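PDB 6IST: lysin from Enterococcus phage IMEEF1, which probably cleaves the peptidoglycan of enterococcal cell walls through an N-terminal CHAP domain that binds calcium, and carries a second, C-terminal domain. Local coordinates for residues F169-K173 with L225-E229; G42-Y46 with N214-N219. All coordinates share one frame; numbering follows the deposited sequence.

Contact 1 (F169-K173 with L225-E229); sequences FIYYK and LKMME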
loop_
_atom_site.group_PDB
_atom_site.type_symbol
_atom_site.label_atom_id
_atom_site.label_comp_id
_atom_site.label_asym_id
_atom_site.label_seq_id
_atom_site.Cartn_x
_atom_site.Cartn_y
_atom_site.Cartn_z
ATOM N N PHE C 169 3.170 2.735 1.724
ATOM C CA PHE C 169 2.534 1.724 2.569
ATOM C C PHE C 169 3.612 0.951 3.347
ATOM O O PHE C 169 4.793 1.130 3.087
ATOM C CB PHE C 169 1.702 0.776 1.768
ATOM C CG PHE C 169 2.441 0.067 0.670
ATOM C CD1 PHE C 169 3.036 -1.119 0.922
ATOM C CD2 PHE C 169 2.469 0.592 -0.629
ATOM C CE1 PHE C 169 3.672 -1.801 -0.090
ATOM C CE2 PHE C 169 3.143 -0.072 -1.668
ATOM C CZ PHE C 169 3.730 -1.289 -1.371
ATOM N N ILE C 170 3.186 0.130 4.310
ATOM C CA ILE C 170 4.097 -0.740 5.073
ATOM C C ILE C 170 3.751 -2.135 4.752
ATOM O O ILE C 170 2.581 -2.457 4.578
ATOM C CB ILE C 170 3.879 -0.513 6.596
ATOM C CG1 ILE C 170 4.519 0.823 7.025
ATOM C CG2 ILE C 170 4.449 -1.667 7.457
ATOM C CD1 ILE C 170 4.188 1.307 8.402
ATOM N N TYR C 171 4.752 -3.003 4.762
ATOM C CA TYR C 171 4.571 -4.425 4.621
ATOM C C TYR C 171 5.492 -5.072 5.592
ATOM O O TYR C 171 6.471 -4.442 6.067
ATOM C CB TYR C 171 4.742 -4.962 3.190
ATOM C CG TYR C 171 6.132 -4.884 2.649
ATOM C CD1 TYR C 171 7.065 -5.889 2.935
ATOM C CD2 TYR C 171 6.534 -3.789 1.898
ATOM C CE1 TYR C 171 8.358 -5.790 2.482
ATOM C CE2 TYR C 171 7.830 -3.707 1.402
ATOM C CZ TYR C 171 8.732 -4.703 1.697
ATOM O OH TYR C 171 10.060 -4.549 1.221
ATOM N N TYR C 172 5.167 -6.311 5.941
ATOM C CA TYR C 172 6.023 -7.050 6.849
ATOM C C TYR C 172 6.647 -8.138 6.097
ATOM O O TYR C 172 6.077 -8.719 5.211
ATOM C CB TYR C 172 5.334 -7.655 8.044
ATOM C CG TYR C 172 4.508 -6.756 8.885
ATOM C CD1 TYR C 172 4.732 -5.398 8.978
ATOM C CD2 TYR C 172 3.526 -7.286 9.674
ATOM C CE1 TYR C 172 3.937 -4.579 9.805
ATOM C CE2 TYR C 172 2.745 -6.483 10.511
ATOM C CZ TYR C 172 2.965 -5.148 10.594
ATOM O OH TYR C 172 2.155 -4.369 11.432
ATOM N N LYS C 173 7.845 -8.499 6.547
ATOM C CA LYS C 173 8.581 -9.613 5.881
ATOM C C LYS C 173 9.028 -10.618 6.959
ATOM O O LYS C 173 9.539 -10.255 8.003
ATOM C CB LYS C 173 9.799 -9.072 5.111
ATOM C CG LYS C 173 10.777 -10.106 4.551
ATOM C CD LYS C 173 12.037 -9.419 4.014
ATOM C CE LYS C 173 12.917 -10.459 3.289
ATOM N NZ LYS C 173 14.046 -9.856 2.529
ATOM N N LEU C 225 6.716 -10.439 -2.944
ATOM C CA LEU C 225 7.823 -9.784 -2.282
ATOM C C LEU C 225 9.002 -9.680 -3.234
ATOM O O LEU C 225 9.656 -8.638 -3.288
ATOM C CB LEU C 225 8.250 -10.508 -1.030
ATOM C CG LEU C 225 9.399 -9.896 -0.250
ATOM C CD1 LEU C 225 8.970 -8.497 0.217
ATOM C CD2 LEU C 225 9.882 -10.739 0.908
ATOM N N LYS C 226 9.335 -10.759 -3.916
ATOM C CA LYS C 226 10.489 -10.641 -4.867
ATOM C C LYS C 226 10.323 -9.580 -5.931
ATOM O O LYS C 226 11.305 -8.868 -6.275
ATOM C CB LYS C 226 10.879 -11.996 -5.470
ATOM C CG LYS C 226 11.286 -12.978 -4.389
ATOM C CD LYS C 226 12.366 -13.951 -4.783
ATOM C CE LYS C 226 12.782 -14.783 -3.574
ATOM N NZ LYS C 226 13.459 -13.955 -2.520
ATOM N N MET C 227 9.090 -9.404 -6.413
ATOM C CA MET C 227 8.843 -8.364 -7.397
ATOM C C MET C 227 8.987 -7.003 -6.738
ATOM O O MET C 227 9.593 -6.053 -7.297
ATOM C CB MET C 227 7.424 -8.518 -8.028
ATOM C CG MET C 227 7.337 -9.704 -9.018
ATOM S SD MET C 227 5.765 -9.866 -9.958
ATOM C CE MET C 227 4.693 -10.280 -8.652
ATOM N N MET C 228 8.393 -6.853 -5.566
ATOM C CA MET C 228 8.524 -5.574 -4.867
ATOM C C MET C 228 9.990 -5.279 -4.607
ATOM O O MET C 228 10.456 -4.158 -4.853
ATOM C CB MET C 228 7.712 -5.544 -3.513
ATOM C CG MET C 228 6.245 -5.139 -3.702
ATOM S SD MET C 228 5.332 -4.787 -2.135
ATOM C CE MET C 228 5.476 -6.394 -1.351
ATOM N N GLU C 229 10.746 -6.266 -4.193
ATOM C CA GLU C 229 12.132 -5.981 -3.812
ATOM C C GLU C 229 12.960 -5.645 -5.061
ATOM O O GLU C 229 13.953 -4.908 -4.963
ATOM C CB GLU C 229 12.767 -7.146 -3.037
ATOM C CG GLU C 229 12.114 -7.334 -1.660
ATOM C CD GLU C 229 12.768 -8.413 -0.819
ATOM O OE1 GLU C 229 12.838 -8.261 0.433
ATOM O OE2 GLU C 229 13.240 -9.411 -1.405
HETATM O O HOH W 1 12.167 -6.070 1.825
HETATM O O HOH W 2 13.252 -11.728 -0.111
#
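Strand 169-173 and helix 225-229, which touch through Phe169, Tyr171 and Lys173 on one side and Leu225, Met228 and Glu229 on the other, run at 123° to each other with their axes 11.5 Å apart, so side chains alone bridge the gap. Those three strand residues face the helix, with Met228 and Leu225 each shared by two of them. Met228 SD meets two rings in Met-aromatic contacts, at the edge of Phe169, 3.9 Å from CZ, and obliquely to Tyr171, 4.8 Å from its centroid. The bend at chi3 (-61°) puts the methyl CE over one face of Tyr171, offset toward the rim. Leu225 splits its branches, CD1 against CE1 of Tyr171 at 3.6 Å and CD2 against CG of Lys173 at 3.8 Å. This is one helix lying across one face of the mixed sheet of the C-terminal domain, with its polar edge at Lys173. There the lysine chain, extended throughout, carries NZ to the syn lone pair of Glu229 OE1 in a 2.9 Å salt bridge. A water donates to the same OE1 and also bonds to Tyr171 OH, while another donates to OE2. An aromatic side chain of another protein chain stacks on Phe169.

Contact 2 (G42-Y46 with N214-N219); sequences GWRPY and NVTTYN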
loop_
_atom_site.group_PDB
_atom_site.type_symbol
_atom_site.label_atom_id
_atom_site.label_comp_id
_atom_site.label_asym_id
_atom_site.label_seq_id
_atom_site.Cartn_x
_atom_site.Cartn_y
_atom_site.Cartn_z
ATOM N N GLY C 42 -8.083 -4.193 6.322
ATOM C CA GLY C 42 -7.012 -4.302 5.315
ATOM C C GLY C 42 -5.778 -4.963 5.934
ATOM O O GLY C 42 -4.672 -4.806 5.402
ATOM N N TRP C 43 -5.961 -5.723 7.001
ATOM C CA TRP C 43 -4.849 -6.416 7.705
ATOM C C TRP C 43 -4.994 -7.915 7.416
ATOM O O TRP C 43 -6.060 -8.492 7.714
ATOM C CB TRP C 43 -4.934 -6.180 9.180
ATOM C CG TRP C 43 -3.918 -7.008 9.998
ATOM C CD1 TRP C 43 -2.625 -7.255 9.667
ATOM C CD2 TRP C 43 -4.120 -7.593 11.255
ATOM N NE1 TRP C 43 -2.025 -7.994 10.611
ATOM C CE2 TRP C 43 -2.910 -8.165 11.648
ATOM C CE3 TRP C 43 -5.186 -7.641 12.140
ATOM C CZ2 TRP C 43 -2.780 -8.844 12.819
ATOM C CZ3 TRP C 43 -5.047 -8.331 13.295
ATOM C CH2 TRP C 43 -3.855 -8.912 13.644
ATOM N N ARG C 44 -3.951 -8.574 6.885
ATOM C CA ARG C 44 -3.924 -10.063 6.796
ATOM C C ARG C 44 -2.988 -10.621 7.898
ATOM O O ARG C 44 -1.762 -10.585 7.773
ATOM C CB ARG C 44 -3.474 -10.539 5.395
ATOM C CG ARG C 44 -3.411 -12.032 5.261
ATOM C CD ARG C 44 -3.092 -12.510 3.815
ATOM N NE ARG C 44 -1.613 -12.576 3.693
ATOM C CZ ARG C 44 -0.895 -13.022 2.642
ATOM N NH1 ARG C 44 0.443 -13.043 2.715
ATOM N NH2 ARG C 44 -1.498 -13.508 1.556
ATOM N N PRO C 45 -3.559 -11.111 9.012
ATOM C CA PRO C 45 -2.736 -11.717 10.028
ATOM C C PRO C 45 -1.999 -12.879 9.435
ATOM O O PRO C 45 -2.499 -13.551 8.584
ATOM C CB PRO C 45 -3.765 -12.218 11.092
ATOM C CG PRO C 45 -4.987 -11.390 10.833
ATOM C CD PRO C 45 -5.007 -11.163 9.349
ATOM N N TYR C 46 -0.849 -13.136 9.999
ATOM C CA TYR C 46 0.056 -14.146 9.505
ATOM C C TYR C 46 0.006 -15.400 10.372
ATOM O O TYR C 46 -0.255 -15.361 11.558
ATOM C CB TYR C 46 1.447 -13.528 9.514
ATOM C CG TYR C 46 2.473 -14.497 9.140
ATOM C CD1 TYR C 46 2.699 -14.799 7.786
ATOM C CD2 TYR C 46 3.226 -15.145 10.116
ATOM C CE1 TYR C 46 3.676 -15.721 7.424
ATOM C CE2 TYR C 46 4.185 -16.088 9.751
ATOM C CZ TYR C 46 4.406 -16.347 8.414
ATOM O OH TYR C 46 5.362 -17.254 8.062
ATOM N N ASN C 214 -3.108 -0.859 4.282
ATOM C CA ASN C 214 -2.992 -2.327 4.205
ATOM C C ASN C 214 -1.727 -2.816 4.874
ATOM O O ASN C 214 -0.646 -2.321 4.589
ATOM C CB ASN C 214 -2.884 -2.830 2.752
ATOM C CG ASN C 214 -2.778 -4.374 2.628
ATOM O OD1 ASN C 214 -1.679 -5.006 2.806
ATOM N ND2 ASN C 214 -3.893 -4.989 2.250
ATOM N N VAL C 215 -1.847 -3.901 5.586
ATOM C CA VAL C 215 -0.687 -4.573 6.189
ATOM C C VAL C 215 -0.760 -6.045 5.918
ATOM O O VAL C 215 -1.716 -6.719 6.299
ATOM C CB VAL C 215 -0.651 -4.334 7.700
ATOM C CG1 VAL C 215 0.439 -5.165 8.354
ATOM C CG2 VAL C 215 -0.383 -2.881 7.995
ATOM N N THR C 216 0.245 -6.552 5.226
ATOM C CA THR C 216 0.315 -7.947 4.905
ATOM C C THR C 216 1.753 -8.377 5.276
ATOM O O THR C 216 2.669 -7.572 5.149
ATOM C CB THR C 216 0.077 -8.127 3.372
ATOM O OG1 THR C 216 -1.218 -7.592 3.003
ATOM C CG2 THR C 216 0.111 -9.543 2.937
ATOM N N THR C 217 1.902 -9.647 5.559
ATOM C CA THR C 217 3.228 -10.261 5.783
ATOM C C THR C 217 3.573 -11.151 4.609
ATOM O O THR C 217 2.767 -12.029 4.187
ATOM C CB THR C 217 3.178 -11.119 7.034
ATOM O OG1 THR C 217 2.850 -10.296 8.150
ATOM C CG2 THR C 217 4.489 -11.775 7.352
ATOM N N TYR C 218 4.812 -11.021 4.099
ATOM C CA TYR C 218 5.289 -11.884 3.013
ATOM C C TYR C 218 6.411 -12.755 3.516
ATOM O O TYR C 218 7.300 -12.272 4.230
ATOM C CB TYR C 218 5.859 -10.991 1.886
ATOM C CG TYR C 218 4.825 -10.093 1.279
ATOM C CD1 TYR C 218 4.462 -8.935 1.940
ATOM C CD2 TYR C 218 4.162 -10.448 0.135
ATOM C CE1 TYR C 218 3.488 -8.079 1.389
ATOM C CE2 TYR C 218 3.202 -9.621 -0.437
ATOM C CZ TYR C 218 2.847 -8.456 0.197
ATOM O OH TYR C 218 1.856 -7.649 -0.385
ATOM N N ASN C 219 6.393 -14.043 3.177
ATOM C CA ASN C 219 7.569 -14.883 3.476
ATOM C C ASN C 219 8.684 -14.464 2.547
ATOM O O ASN C 219 8.453 -13.995 1.471
ATOM C CB ASN C 219 7.290 -16.385 3.264
ATOM C CG ASN C 219 6.278 -16.910 4.245
ATOM O OD1 ASN C 219 6.426 -16.742 5.469
ATOM N ND2 ASN C 219 5.214 -17.515 3.722
HETATM O O HOH W 3 -0.074 -11.648 6.148
HETATM O O HOH W 4 0.532 -9.211 8.561
#
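Gly42 and Arg44 reach Val215 through backbone bonds that join a short edge strand to strand 215-219 in parallel. Val215 N donates to Gly42 O at 3.0 Å, and its O receives Arg44 N, also at 3.0 Å. Gly42, just past the end of helix 29-41, has positive phi, a conformation that glycine adopts readily, and its carbonyl also meets the CA-H of Asn214.

The polar side chains act farther along. Arg44 NH1 donates to Thr217 O at 2.9 Å; the acceptor lies in the guanidinium plane, although the bond is bent to 140° at the hydrogen. The turn at chi3 (88°) swings the guanidinium along the strand, with Thr216 CG2 over one of its faces. Tyr46 OH gives its proton to Asn219 OD1 at 2.8 Å, in the plane of the amide carbonyl, with ring and amide planes 72° apart. Thr216 OG1 donates to Asn214 OD1 at 2.6 Å, on a lone pair in the carbonyl plane.

Apolar contacts are fewer: Thr217 CG2 reaches Tyr46 CD1 at 3.5 Å, and Trp43 CD1 touches Val215 CG1. Pro45 CG covers one indole face over its centre, and Phe61 meets the same ring edge-to-face.

Two waters bridge Arg44 and Thr217. One accepts from Arg44 NE and Thr217 N and donates to Arg44 O; the second donates to Arg44 O and bonds to Thr217 OG1. With two direct backbone bonds, this junction between the CHAP domain and the C-terminal sheet depends largely on side chains and bound water, with Arg44 engaged through backbone, guanidinium and solvent alike.

How the contacts relate
The centres of contacts 1 and 2 lie 10 Å apart, joined through neighbouring strands 169-174 and 215-219 of one mixed sheet. Tyr172 makes the link: its backbone N and O probably bond to Thr216 O and Tyr218 N, and its ring packs on Val215 and Thr217. Along the chain the segments alternate, 42-46, 169-173, 214-219, then 225-229, and strand 215-219 is followed directly by helix 223-231. Contact 1 holds that helix on the C-terminal part, whereas contact 2 brings in strand 43-44 from the CHAP region as an outermost strand of the same sheet. That short, weakly bonded strand carries the sheet's edge into the CHAP region and probably helps join the two parts of the lysin.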